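Local coordinates for protein levoglucosan dehydrogenase (PDB 6A3F) that oxidises the anhydrosugar levoglucosan to 3-dehydrolevoglucosan with NAD(+) as hydride acceptor, working as a homotetramer, at residues 189-194 with 237-242; 161-166 with 219-224; 23-28 with 93-98; 226-231 with 403-408. All coordinates share one frame; numbering follows the deposited sequence.

Interaction 1: residues 189-194 with 237-242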
loop_
_atom_site.group_PDB
_atom_site.type_symbol
_atom_site.label_atom_id
_atom_site.label_comp_id
_atom_site.label_asym_id
_atom_site.label_seq_id
_atom_site.Cartn_x
_atom_site.Cartn_y
_atom_site.Cartn_z
ATOM N N PRO B 189 3.043 18.349 -23.526
ATOM C CA PRO B 189 2.834 19.653 -24.210
ATOM C C PRO B 189 2.111 19.539 -25.571
ATOM O O PRO B 189 1.516 20.537 -26.040
ATOM C CB PRO B 189 4.253 20.209 -24.397
ATOM C CG PRO B 189 5.106 19.436 -23.445
ATOM C CD PRO B 189 4.467 18.058 -23.365
ATOM N N ASN B 190 2.107 18.352 -26.166
ATOM C CA ASN B 190 1.389 18.102 -27.482
ATOM C C ASN B 190 -0.115 17.893 -27.296
ATOM O O ASN B 190 -0.856 17.883 -28.272
ATOM C CB ASN B 190 1.996 16.920 -28.243
ATOM C CG ASN B 190 3.427 17.171 -28.688
ATOM O OD1 ASN B 190 3.768 18.264 -29.131
ATOM N ND2 ASN B 190 4.284 16.169 -28.568
ATOM N N SER B 191 -0.572 17.672 -26.058
ATOM C CA SER B 191 -1.963 17.597 -25.759
ATOM C C SER B 191 -2.601 18.939 -26.134
ATOM O O SER B 191 -2.089 19.979 -25.756
ATOM C CB SER B 191 -2.178 17.245 -24.305
ATOM O OG SER B 191 -3.537 17.020 -24.021
ATOM N N PRO B 192 -3.673 18.911 -26.910
ATOM C CA PRO B 192 -4.068 20.140 -27.599
ATOM C C PRO B 192 -4.701 21.239 -26.725
ATOM O O PRO B 192 -5.229 21.036 -25.582
ATOM C CB PRO B 192 -5.085 19.663 -28.648
ATOM C CG PRO B 192 -5.691 18.435 -28.036
ATOM C CD PRO B 192 -4.531 17.784 -27.310
ATOM N N LEU B 193 -4.715 22.449 -27.286
ATOM C CA LEU B 193 -5.339 23.594 -26.639
ATOM C C LEU B 193 -6.851 23.455 -26.787
ATOM O O LEU B 193 -7.367 23.599 -27.880
ATOM C CB LEU B 193 -4.829 24.876 -27.328
ATOM C CG LEU B 193 -5.120 26.192 -26.608
ATOM C CD1 LEU B 193 -4.300 26.323 -25.333
ATOM C CD2 LEU B 193 -4.812 27.384 -27.516
ATOM N N SER B 194 -7.531 23.091 -25.707
ATOM C CA SER B 194 -8.930 22.966 -25.679
ATOM C C SER B 194 -9.468 24.075 -24.782
ATOM O O SER B 194 -8.673 24.880 -24.218
ATOM C CB SER B 194 -9.342 21.602 -25.185
ATOM O OG SER B 194 -9.014 21.451 -23.809
ATOM N N PRO B 237 3.041 26.500 -21.348
ATOM C CA PRO B 237 2.430 27.787 -21.592
ATOM C C PRO B 237 1.868 27.949 -23.014
ATOM O O PRO B 237 1.255 28.942 -23.291
ATOM C CB PRO B 237 3.591 28.766 -21.381
ATOM C CG PRO B 237 4.789 27.961 -21.775
ATOM C CD PRO B 237 4.493 26.586 -21.213
ATOM N N GLU B 238 2.090 26.950 -23.846
ATOM C CA GLU B 238 1.658 26.964 -25.228
ATOM C C GLU B 238 1.209 25.554 -25.620
ATOM O O GLU B 238 1.904 24.590 -25.360
ATOM C CB GLU B 238 2.879 27.454 -26.022
ATOM C CG GLU B 238 2.856 27.290 -27.501
ATOM C CD GLU B 238 4.022 28.077 -28.077
ATOM O OE1 GLU B 238 5.039 27.455 -28.400
ATOM O OE2 GLU B 238 3.922 29.315 -28.085
ATOM N N ARG B 239 0.129 25.454 -26.359
ATOM C CA ARG B 239 -0.261 24.136 -26.908
ATOM C C ARG B 239 -0.742 24.269 -28.361
ATOM O O ARG B 239 -1.202 25.334 -28.806
ATOM C CB ARG B 239 -1.399 23.509 -26.103
ATOM C CG ARG B 239 -0.997 23.075 -24.697
ATOM C CD ARG B 239 -2.204 22.696 -23.848
ATOM N NE ARG B 239 -1.785 22.284 -22.503
ATOM C CZ ARG B 239 -1.155 21.142 -22.189
ATOM N NH1 ARG B 239 -0.885 20.231 -23.112
ATOM N NH2 ARG B 239 -0.777 20.932 -20.923
ATOM N N PRO B 240 -0.666 23.159 -29.077
ATOM C CA PRO B 240 -1.139 23.171 -30.459
ATOM C C PRO B 240 -2.658 23.172 -30.550
ATOM O O PRO B 240 -3.306 22.396 -29.874
ATOM C CB PRO B 240 -0.647 21.843 -31.066
ATOM C CG PRO B 240 -0.421 20.953 -29.860
ATOM C CD PRO B 240 0.032 21.911 -28.774
ATOM N N LEU B 241 -3.227 23.975 -31.448
ATOM C CA LEU B 241 -4.618 23.825 -31.735
ATOM C C LEU B 241 -4.812 22.497 -32.490
ATOM O O LEU B 241 -3.893 22.020 -33.138
ATOM C CB LEU B 241 -5.079 25.045 -32.551
ATOM C CG LEU B 241 -5.195 26.359 -31.778
ATOM C CD1 LEU B 241 -5.169 27.572 -32.722
ATOM C CD2 LEU B 241 -6.467 26.412 -30.921
ATOM N N GLN B 242 -5.998 21.897 -32.375
ATOM C CA GLN B 242 -6.428 20.752 -33.237
ATOM C C GLN B 242 -7.032 21.310 -34.531
ATOM O O GLN B 242 -8.084 21.939 -34.470
ATOM C CB GLN B 242 -7.501 19.892 -32.564
ATOM C CG GLN B 242 -6.974 19.080 -31.392
ATOM C CD GLN B 242 -8.028 18.224 -30.717
ATOM O OE1 GLN B 242 -8.965 18.712 -30.083
ATOM N NE2 GLN B 242 -7.876 16.920 -30.860
HETATM O O HOH W 1 3.019 22.397 -27.506
HETATM O O HOH W 2 -7.660 22.887 -30.352
#
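Arg239 reaches across to the loop 189-194 and donates from NH1 to the carbonyl of Ser191, with NH1 to O at 2.9 Å. The oxygen lies near the guanidinium plane, at its edge, while the nitrogen is tilted 32° from the plane of the Ser191 carbonyl. With CG anti to its own carbonyl carbon (chi1 -69°) and the chain extended from CG to NE, the arginine runs its methylenes past the same oxygen, CD coming to 3.3 Å from Ser191 O. Next along, Leu193 N donates to Pro240 O over 2.9 Å in a nearly straight bond that enters from above the carbonyl plane. Apolar contacts flank these bonds: Pro192 CB rests 3.4 Å from CG of Gln242, and Leu193 lies alongside Leu241, their CD2 methyls 3.9 Å apart. Strand 238-242 pairs with 256-261 in a small two-stranded antiparallel sheet of the substrate-binding domain, and the loop that leads on to the NADH-binding Trp195 and Arg196 lies against it. Two waters add bridges, one between Pro189 O and Glu238 O, the other taking the Gln242 N-H and donating to Leu193 O at 2.6 Å. Farther out, the guanidinium is fixed by other loop carbonyls, NH2 bonding to Ser186 O and NH1 also to Asp188 O, while Phe197 offers it a cation-pi contact.

Interaction 2: residues 161-166 with 219-224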
loop_
_atom_site.group_PDB
_atom_site.type_symbol
_atom_site.label_atom_id
_atom_site.label_comp_id
_atom_site.label_asym_id
_atom_site.label_seq_id
_atom_site.Cartn_x
_atom_site.Cartn_y
_atom_site.Cartn_z
ATOM N N LEU B 161 -18.441 8.643 4.996
ATOM C CA LEU B 161 -17.986 7.961 6.224
ATOM C C LEU B 161 -17.062 8.870 7.045
ATOM O O LEU B 161 -17.128 8.911 8.284
ATOM C CB LEU B 161 -17.259 6.669 5.828
ATOM C CG LEU B 161 -16.710 5.859 7.007
ATOM C CD1 LEU B 161 -17.850 5.448 7.937
ATOM C CD2 LEU B 161 -16.001 4.605 6.508
ATOM N N ALA B 162 -16.128 9.543 6.390
ATOM C CA ALA B 162 -15.243 10.525 7.073
ATOM C C ALA B 162 -16.093 11.591 7.787
ATOM O O ALA B 162 -15.845 11.974 8.959
ATOM C CB ALA B 162 -14.328 11.188 6.074
ATOM N N LYS B 163 -17.103 12.053 7.076
ATOM C CA LYS B 163 -18.022 13.064 7.665
ATOM C C LYS B 163 -18.726 12.493 8.902
ATOM O O LYS B 163 -18.824 13.179 9.947
ATOM C CB LYS B 163 -19.035 13.525 6.622
ATOM C CG LYS B 163 -20.110 14.475 7.123
ATOM C CD LYS B 163 -19.558 15.811 7.525
ATOM C CE LYS B 163 -20.649 16.849 7.748
ATOM N NZ LYS B 163 -20.048 18.151 8.086
ATOM N N LYS B 164 -19.101 11.232 8.842
ATOM C CA LYS B 164 -19.820 10.605 9.937
ATOM C C LYS B 164 -18.904 10.558 11.171
ATOM O O LYS B 164 -19.332 10.929 12.296
ATOM C CB LYS B 164 -20.318 9.220 9.551
ATOM C CG LYS B 164 -20.938 8.449 10.714
ATOM C CD LYS B 164 -21.091 6.988 10.502
ATOM C CE LYS B 164 -21.951 6.343 11.584
ATOM N NZ LYS B 164 -22.175 4.894 11.334
ATOM N N TYR B 165 -17.668 10.095 10.985
ATOM C CA TYR B 165 -16.701 10.045 12.049
ATOM C C TYR B 165 -16.491 11.430 12.641
ATOM O O TYR B 165 -16.424 11.587 13.854
ATOM C CB TYR B 165 -15.321 9.536 11.595
ATOM C CG TYR B 165 -15.238 8.099 11.127
ATOM C CD1 TYR B 165 -16.169 7.123 11.456
ATOM C CD2 TYR B 165 -14.188 7.713 10.294
ATOM C CE1 TYR B 165 -16.018 5.801 11.046
ATOM C CE2 TYR B 165 -14.052 6.410 9.835
ATOM C CZ TYR B 165 -14.968 5.447 10.211
ATOM O OH TYR B 165 -14.834 4.166 9.747
ATOM N N ILE B 166 -16.313 12.426 11.783
ATOM C CA ILE B 166 -16.063 13.797 12.270
ATOM C C ILE B 166 -17.245 14.307 13.105
ATOM O O ILE B 166 -17.039 14.826 14.215
ATOM C CB ILE B 166 -15.764 14.728 11.094
ATOM C CG1 ILE B 166 -14.406 14.340 10.503
ATOM C CG2 ILE B 166 -15.790 16.190 11.548
ATOM C CD1 ILE B 166 -14.153 14.910 9.128
ATOM N N ARG B 219 -14.885 22.197 2.719
ATOM C CA ARG B 219 -16.046 22.879 3.311
ATOM C C ARG B 219 -16.941 21.839 4.007
ATOM O O ARG B 219 -17.495 22.081 5.089
ATOM C CB ARG B 219 -16.785 23.666 2.236
ATOM C CG ARG B 219 -16.079 24.941 1.802
ATOM C CD ARG B 219 -16.990 25.711 0.835
ATOM N NE ARG B 219 -18.154 26.252 1.516
ATOM C CZ ARG B 219 -19.405 25.815 1.411
ATOM N NH1 ARG B 219 -19.735 24.828 0.591
ATOM N NH2 ARG B 219 -20.342 26.368 2.164
ATOM N N TYR B 220 -17.067 20.669 3.385
ATOM C CA TYR B 220 -17.968 19.596 3.873
ATOM C C TYR B 220 -17.446 19.000 5.197
ATOM O O TYR B 220 -18.203 18.757 6.147
ATOM C CB TYR B 220 -18.146 18.560 2.760
ATOM C CG TYR B 220 -18.936 17.313 3.075
ATOM C CD1 TYR B 220 -20.211 17.379 3.625
ATOM C CD2 TYR B 220 -18.399 16.055 2.848
ATOM C CE1 TYR B 220 -20.950 16.237 3.902
ATOM C CE2 TYR B 220 -19.135 14.896 3.093
ATOM C CZ TYR B 220 -20.410 14.987 3.628
ATOM O OH TYR B 220 -21.114 13.851 3.876
ATOM N N LEU B 221 -16.174 18.708 5.239
ATOM C CA LEU B 221 -15.596 17.954 6.320
ATOM C C LEU B 221 -15.065 18.893 7.407
ATOM O O LEU B 221 -14.997 18.451 8.568
ATOM C CB LEU B 221 -14.428 17.087 5.796
ATOM C CG LEU B 221 -14.818 16.055 4.738
ATOM C CD1 LEU B 221 -13.569 15.429 4.120
ATOM C CD2 LEU B 221 -15.730 14.989 5.308
ATOM N N VAL B 222 -14.544 20.090 7.053
ATOM C CA VAL B 222 -13.868 20.973 8.031
ATOM C C VAL B 222 -14.767 22.177 8.372
ATOM O O VAL B 222 -15.089 22.398 9.544
ATOM C CB VAL B 222 -12.496 21.461 7.544
ATOM C CG1 VAL B 222 -11.784 22.308 8.581
ATOM C CG2 VAL B 222 -11.627 20.287 7.160
ATOM N N GLY B 223 -15.129 22.969 7.348
ATOM C CA GLY B 223 -15.985 24.165 7.524
ATOM C C GLY B 223 -15.603 25.267 6.538
ATOM O O GLY B 223 -14.850 25.033 5.550
ATOM N N GLU B 224 -16.078 26.492 6.815
ATOM C CA GLU B 224 -15.899 27.571 5.887
ATOM C C GLU B 224 -14.466 28.087 5.960
ATOM O O GLU B 224 -13.801 28.023 6.968
ATOM C CB GLU B 224 -16.865 28.724 6.199
ATOM C CG GLU B 224 -18.327 28.380 6.074
ATOM C CD GLU B 224 -18.852 28.181 4.653
ATOM O OE1 GLU B 224 -18.039 28.160 3.686
ATOM O OE2 GLU B 224 -20.082 27.974 4.529
#
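Lys163 and Tyr220 meet through both a polar and an aromatic contact. The polar one is a hydrogen bond from Lys163 NZ to the backbone oxygen of Tyr220, 2.7 Å long, with the amine almost in line with the carbonyl (C=O...N angle 175°). That carbonyl belongs to the last turn of helix 206-221, and the ammonium also forms a salt bridge with Glu167, so the lysine joins a carboxylate of its own helix to the end of the other. The aromatic contact is a CH-pi interaction: Lys163 CD stands over one face of the Tyr220 ring, 4.2 Å from its centroid and displaced toward the rim, while CG lies 3.5 Å from the hydroxyl OH. A bend at chi2 (67°) lets the lysine chain pass obliquely over the ring and still bring NZ down to the carbonyl. Apolar contacts gather round Leu221. Its CD2 sits 3.7 Å from Lys163 N and 4.1 Å from Ala162 CB, and CD1 of Ile166, crossing at about a right angle, comes to 4.0 Å from Leu221 CB. Phe297 and Ile299 of strand 294-301 lie against Leu221, and also meet Ala162 and Ile166 respectively. Helix 157-167 thus packs beside the C-terminal end of helix 206-221 on one face of the large mixed sheet, a helix-on-sheet layer of the Gfo/Idh/MocA substrate-binding alpha/beta domain.

Interaction 3: residues 23-28 with 93-98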
loop_
_atom_site.group_PDB
_atom_site.type_symbol
_atom_site.label_atom_id
_atom_site.label_comp_id
_atom_site.label_asym_id
_atom_site.label_seq_id
_atom_site.Cartn_x
_atom_site.Cartn_y
_atom_site.Cartn_z
ATOM N N ASN B 23 -43.307 10.596 -11.970
ATOM C CA ASN B 23 -42.326 10.681 -13.034
ATOM C C ASN B 23 -41.797 12.121 -13.128
ATOM O O ASN B 23 -42.579 13.057 -13.151
ATOM C CB ASN B 23 -42.934 10.242 -14.354
ATOM C CG ASN B 23 -43.191 8.757 -14.424
ATOM O OD1 ASN B 23 -42.726 7.985 -13.598
ATOM N ND2 ASN B 23 -43.920 8.344 -15.444
ATOM N N LEU B 24 -40.475 12.308 -13.115
ATOM C CA LEU B 24 -39.857 13.624 -13.305
ATOM C C LEU B 24 -39.009 13.585 -14.588
ATOM O O LEU B 24 -38.079 12.763 -14.736
ATOM C CB LEU B 24 -39.018 14.008 -12.084
ATOM C CG LEU B 24 -39.788 14.409 -10.825
ATOM C CD1 LEU B 24 -38.859 14.464 -9.652
ATOM C CD2 LEU B 24 -40.495 15.751 -10.972
ATOM N N ASN B 25 -39.375 14.461 -15.528
ATOM C CA ASN B 25 -38.814 14.473 -16.852
ATOM C C ASN B 25 -37.546 15.329 -16.809
ATOM O O ASN B 25 -37.573 16.510 -16.469
ATOM C CB ASN B 25 -39.824 14.977 -17.895
ATOM C CG ASN B 25 -40.971 14.022 -18.141
ATOM O OD1 ASN B 25 -40.787 12.816 -18.224
ATOM N ND2 ASN B 25 -42.166 14.559 -18.321
ATOM N N VAL B 26 -36.444 14.695 -17.183
ATOM C CA VAL B 26 -35.123 15.324 -17.205
ATOM C C VAL B 26 -34.777 15.744 -18.623
ATOM O O VAL B 26 -34.859 14.920 -19.554
ATOM C CB VAL B 26 -34.026 14.366 -16.688
ATOM C CG1 VAL B 26 -32.647 14.996 -16.776
ATOM C CG2 VAL B 26 -34.330 13.893 -15.278
ATOM N N GLY B 27 -34.324 16.989 -18.727
ATOM C CA GLY B 27 -33.609 17.476 -19.878
ATOM C C GLY B 27 -32.120 17.614 -19.594
ATOM O O GLY B 27 -31.748 18.390 -18.733
ATOM N N LEU B 28 -31.298 16.840 -20.286
ATOM C CA LEU B 28 -29.828 16.925 -20.200
ATOM C C LEU B 28 -29.314 17.818 -21.329
ATOM O O LEU B 28 -29.614 17.590 -22.486
ATOM C CB LEU B 28 -29.280 15.498 -20.324
ATOM C CG LEU B 28 -27.768 15.326 -20.417
ATOM C CD1 LEU B 28 -27.097 15.853 -19.168
ATOM C CD2 LEU B 28 -27.391 13.874 -20.621
ATOM N N ASP B 93 -43.424 20.647 -19.585
ATOM C CA ASP B 93 -43.414 19.263 -19.098
ATOM C C ASP B 93 -42.043 18.711 -18.732
ATOM O O ASP B 93 -41.903 17.490 -18.516
ATOM C CB ASP B 93 -44.015 18.344 -20.170
ATOM C CG ASP B 93 -45.493 18.587 -20.332
ATOM O OD1 ASP B 93 -46.188 18.744 -19.303
ATOM O OD2 ASP B 93 -45.945 18.675 -21.483
ATOM N N ILE B 94 -41.032 19.564 -18.823
ATOM C CA ILE B 94 -39.715 19.215 -18.274
ATOM C C ILE B 94 -39.642 19.710 -16.831
ATOM O O ILE B 94 -39.922 20.882 -16.562
ATOM C CB ILE B 94 -38.605 19.790 -19.152
ATOM C CG1 ILE B 94 -38.720 19.248 -20.578
ATOM C CG2 ILE B 94 -37.225 19.568 -18.529
ATOM C CD1 ILE B 94 -38.472 17.784 -20.727
ATOM N N HIS B 95 -39.293 18.809 -15.908
ATOM C CA HIS B 95 -39.263 19.132 -14.490
ATOM C C HIS B 95 -37.846 19.473 -14.023
ATOM O O HIS B 95 -37.693 20.288 -13.141
ATOM C CB HIS B 95 -39.878 18.004 -13.679
ATOM C CG HIS B 95 -41.228 17.620 -14.171
ATOM N ND1 HIS B 95 -41.433 16.483 -14.926
ATOM C CD2 HIS B 95 -42.421 18.260 -14.084
ATOM C CE1 HIS B 95 -42.710 16.409 -15.242
ATOM N NE2 HIS B 95 -43.326 17.495 -14.747
ATOM N N VAL B 96 -36.845 18.862 -14.653
ATOM C CA VAL B 96 -35.451 18.917 -14.198
ATOM C C VAL B 96 -34.544 19.255 -15.380
ATOM O O VAL B 96 -34.595 18.593 -16.414
ATOM C CB VAL B 96 -35.023 17.578 -13.564
ATOM C CG1 VAL B 96 -33.556 17.605 -13.189
ATOM C CG2 VAL B 96 -35.870 17.220 -12.340
ATOM N N VAL B 97 -33.669 20.228 -15.182
ATOM C CA VAL B 97 -32.643 20.533 -16.145
ATOM C C VAL B 97 -31.259 20.165 -15.586
ATOM O O VAL B 97 -30.897 20.606 -14.489
ATOM C CB VAL B 97 -32.708 22.017 -16.517
ATOM C CG1 VAL B 97 -31.601 22.427 -17.459
ATOM C CG2 VAL B 97 -34.076 22.329 -17.099
ATOM N N ASP B 98 -30.583 19.318 -16.352
ATOM C CA ASP B 98 -29.206 18.868 -16.086
ATOM C C ASP B 98 -28.271 19.628 -17.024
ATOM O O ASP B 98 -28.255 19.373 -18.227
ATOM C CB ASP B 98 -29.059 17.354 -16.301
ATOM C CG ASP B 98 -27.710 16.794 -15.853
ATOM O OD1 ASP B 98 -26.720 17.562 -15.862
ATOM O OD2 ASP B 98 -27.649 15.575 -15.496
#
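Strands 23-28 and 96-98 run side by side in the same direction, their short axes 26° apart and 4.7 Å at closest approach. Val26 pairs with Val96, Gly27 with Val97 and Leu28 with Asp98. The parallel ladder is carried by Gly27, whose N donates to Val96 O and whose O receives Asp98 N, each over 2.8 Å. Before the regular pairing begins, Asn25 O accepts two N-H groups, from His95 and from Val96, as the incoming chain turns into the strand. The Asn25 N-H goes instead to a side chain: His95 ND1 takes it at 2.9 Å, at the ring's edge and in its plane, with an N-H...N angle of 178°, which fixes both the ring's rotation and ND1 as an acceptor. A second grip comes from Asn25 ND2, which donates to Asp93 O at 2.9 Å with that oxygen in the amide plane. Leu24 crosses the histidine side chain at about a right angle, its CD2 3.6 Å from His95 CB. On the face bearing Val26 and Leu28, Val26 CG2 packs 4.1 Å from Val96 CB. There Leu28, its CG anti to the backbone N (chi1 174°), lies alongside Asp98, CD1 reaching 3.5 Å from CG of the carboxylate; Asp98 OD2 itself is hydrogen-bonded to Tyr42 and His38 of helix 35-48. Ile94 CG2 sits near Gly27 N on the other side of the sheet. These are the central neighbouring strands of the parallel Rossmann sheet, order 3-2-1-4-5-6, and strand 23-30 ends at the glycine-rich turn expected to face the dinucleotide.

Interaction 4: residues 226-231 with 403-408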
loop_
_atom_site.group_PDB
_atom_site.type_symbol
_atom_site.label_atom_id
_atom_site.label_comp_id
_atom_site.label_asym_id
_atom_site.label_seq_id
_atom_site.Cartn_x
_atom_site.Cartn_y
_atom_site.Cartn_z
ATOM N N SER B 226 -11.768 31.148 5.964
ATOM C CA SER B 226 -11.622 32.546 6.453
ATOM C C SER B 226 -10.726 33.360 5.511
ATOM O O SER B 226 -11.024 34.514 5.144
ATOM C CB SER B 226 -11.077 32.552 7.840
ATOM O OG SER B 226 -10.954 33.896 8.280
ATOM N N ALA B 227 -9.577 32.804 5.164
ATOM C CA ALA B 227 -8.627 33.476 4.304
ATOM C C ALA B 227 -7.770 32.446 3.551
ATOM O O ALA B 227 -7.577 31.344 4.019
ATOM C CB ALA B 227 -7.767 34.448 5.076
ATOM N N VAL B 228 -7.222 32.872 2.419
ATOM C CA VAL B 228 -6.308 32.058 1.610
ATOM C C VAL B 228 -5.032 32.826 1.226
ATOM O O VAL B 228 -4.975 34.069 1.180
ATOM C CB VAL B 228 -7.042 31.572 0.345
ATOM C CG1 VAL B 228 -8.218 30.665 0.662
ATOM C CG2 VAL B 228 -7.497 32.773 -0.502
ATOM N N ASN B 229 -3.994 32.066 0.871
ATOM C CA ASN B 229 -2.739 32.615 0.412
ATOM C C ASN B 229 -2.144 31.630 -0.599
ATOM O O ASN B 229 -1.871 30.443 -0.254
ATOM C CB ASN B 229 -1.780 32.878 1.573
ATOM C CG ASN B 229 -0.679 33.881 1.270
ATOM O OD1 ASN B 229 -0.060 33.865 0.221
ATOM N ND2 ASN B 229 -0.409 34.757 2.214
ATOM N N ALA B 230 -1.993 32.067 -1.855
ATOM C CA ALA B 230 -1.858 31.099 -2.943
ATOM C C ALA B 230 -0.715 31.434 -3.896
ATOM O O ALA B 230 -0.220 32.548 -3.977
ATOM C CB ALA B 230 -3.139 30.979 -3.732
ATOM N N VAL B 231 -0.365 30.409 -4.680
ATOM C CA VAL B 231 0.525 30.534 -5.812
ATOM C C VAL B 231 -0.091 29.762 -6.976
ATOM O O VAL B 231 -0.396 28.584 -6.823
ATOM C CB VAL B 231 1.951 30.014 -5.526
ATOM C CG1 VAL B 231 2.828 30.044 -6.789
ATOM C CG2 VAL B 231 2.620 30.754 -4.377
ATOM N N VAL B 403 -5.744 36.826 1.523
ATOM C CA VAL B 403 -7.004 37.450 1.153
ATOM C C VAL B 403 -8.124 36.781 1.924
ATOM O O VAL B 403 -8.223 35.548 2.001
ATOM C CB VAL B 403 -7.258 37.362 -0.354
ATOM C CG1 VAL B 403 -8.655 37.846 -0.753
ATOM C CG2 VAL B 403 -6.154 38.049 -1.123
ATOM N N ASP B 404 -8.985 37.621 2.478
ATOM C CA ASP B 404 -10.171 37.134 3.128
ATOM C C ASP B 404 -11.236 36.641 2.171
ATOM O O ASP B 404 -11.414 37.147 1.058
ATOM C CB ASP B 404 -10.782 38.211 4.034
ATOM C CG ASP B 404 -9.908 38.569 5.243
ATOM O OD1 ASP B 404 -9.000 37.835 5.742
ATOM O OD2 ASP B 404 -10.232 39.633 5.795
ATOM N N VAL B 405 -11.943 35.605 2.586
ATOM C CA VAL B 405 -12.991 35.037 1.756
ATOM C C VAL B 405 -14.328 35.478 2.336
ATOM O O VAL B 405 -14.661 35.089 3.430
ATOM C CB VAL B 405 -12.933 33.496 1.663
ATOM C CG1 VAL B 405 -13.963 33.002 0.659
ATOM C CG2 VAL B 405 -11.550 32.972 1.297
ATOM N N PRO B 406 -15.110 36.256 1.589
ATOM C CA PRO B 406 -16.458 36.591 2.004
ATOM C C PRO B 406 -17.289 35.321 2.172
ATOM O O PRO B 406 -17.095 34.403 1.372
ATOM C CB PRO B 406 -17.068 37.398 0.849
ATOM C CG PRO B 406 -15.942 37.663 -0.109
ATOM C CD PRO B 406 -14.867 36.650 0.204
ATOM N N GLN B 407 -18.204 35.320 3.149
ATOM C CA GLN B 407 -18.889 34.138 3.593
ATOM C C GLN B 407 -20.404 34.328 3.499
ATOM O O GLN B 407 -20.951 35.109 4.236
ATOM C CB GLN B 407 -18.515 33.790 5.041
ATOM C CG GLN B 407 -18.805 32.324 5.368
ATOM C CD GLN B 407 -18.816 31.990 6.842
ATOM O OE1 GLN B 407 -17.783 31.989 7.519
ATOM N NE2 GLN B 407 -19.992 31.651 7.347
ATOM N N ILE B 408 -21.075 33.527 2.679
ATOM C CA ILE B 408 -22.488 33.750 2.333
ATOM C C ILE B 408 -23.428 33.397 3.499
ATOM O O ILE B 408 -24.379 34.154 3.753
ATOM C CB ILE B 408 -22.844 32.929 1.081
ATOM C CG1 ILE B 408 -21.988 33.374 -0.101
ATOM C CG2 ILE B 408 -24.333 32.986 0.769
ATOM C CD1 ILE B 408 -21.803 32.300 -1.126
#
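The carboxylate of Asp404 brings OD1 to 3.7 Å from Ala227 CB; the flat groups that meet across the contact are otherwise backbone peptides. At the hydrogen-bonded pair Val228 and Val403, Val403 N approaches Val228 O in the plane of that carbonyl, and the return bond from Val228 N to Val403 O is tilted 18° from the plane of its acceptor, both bonds being 2.9 Å long. The third bond is turned more strongly: Val405 N comes in above the Ser226 carbonyl plane, 45° out of it, although the N-H points straight at the oxygen over 2.9 Å. Between these bonds Ala227 and Asp404 form the non-hydrogen-bonded pair, drawn in to a CA-CA distance of 4.1 Å. Here the alpha carbons serve as weak donors, Ala227 CA lying 3.1 Å from Val403 O and Asp404 CA 3.4 Å from Ser226 O. The small methyl of Ala227 is close to the same Val403 oxygen. Apolar contact falls mainly to Val228 and Val405, which cross at about a right angle with CG1 of Val228 4.1 Å from CG2 of Val405. The Val405 torsion (chi1 -174°) sets CG2 anti to its carbonyl carbon, on the side facing that neighbour. Ser226 and Ala227 both face Arg273 on strand 267-274, a classic beta bulge. Strand 225-233 thus lies between 267-274 and the short C-terminal strand 403-404, the latter outermost in the mixed sheet within this chain, with Val403 and Val405 packed on helix 380-399; Asn229 and Val231 touch a third subunit.

Overall arrangement
Interaction 3 closes first along the chain and lies in the N-terminal Rossmann domain; interactions 1 and 2 belong to the substrate-binding domain, and interaction 4 ties that domain's sheet to the C-terminal tail. The segments of interactions 1 and 2 alternate in sequence, yet their centres are 38 Å apart, on opposite sides of the chain's centre. Interactions 2 and 4 do touch: helix 206-221 leads directly into strand 225-233, and Glu224 CB meets Gln407 OE1 at 3.6 Å. Strand 238-242 follows next, carrying the chain to interaction 1, 32 Å from interaction 4 between centres. One contact thus builds the NADH-binding domain and three the substrate-binding domain, interaction 1 holding the loop that leads to Trp195 and Arg196.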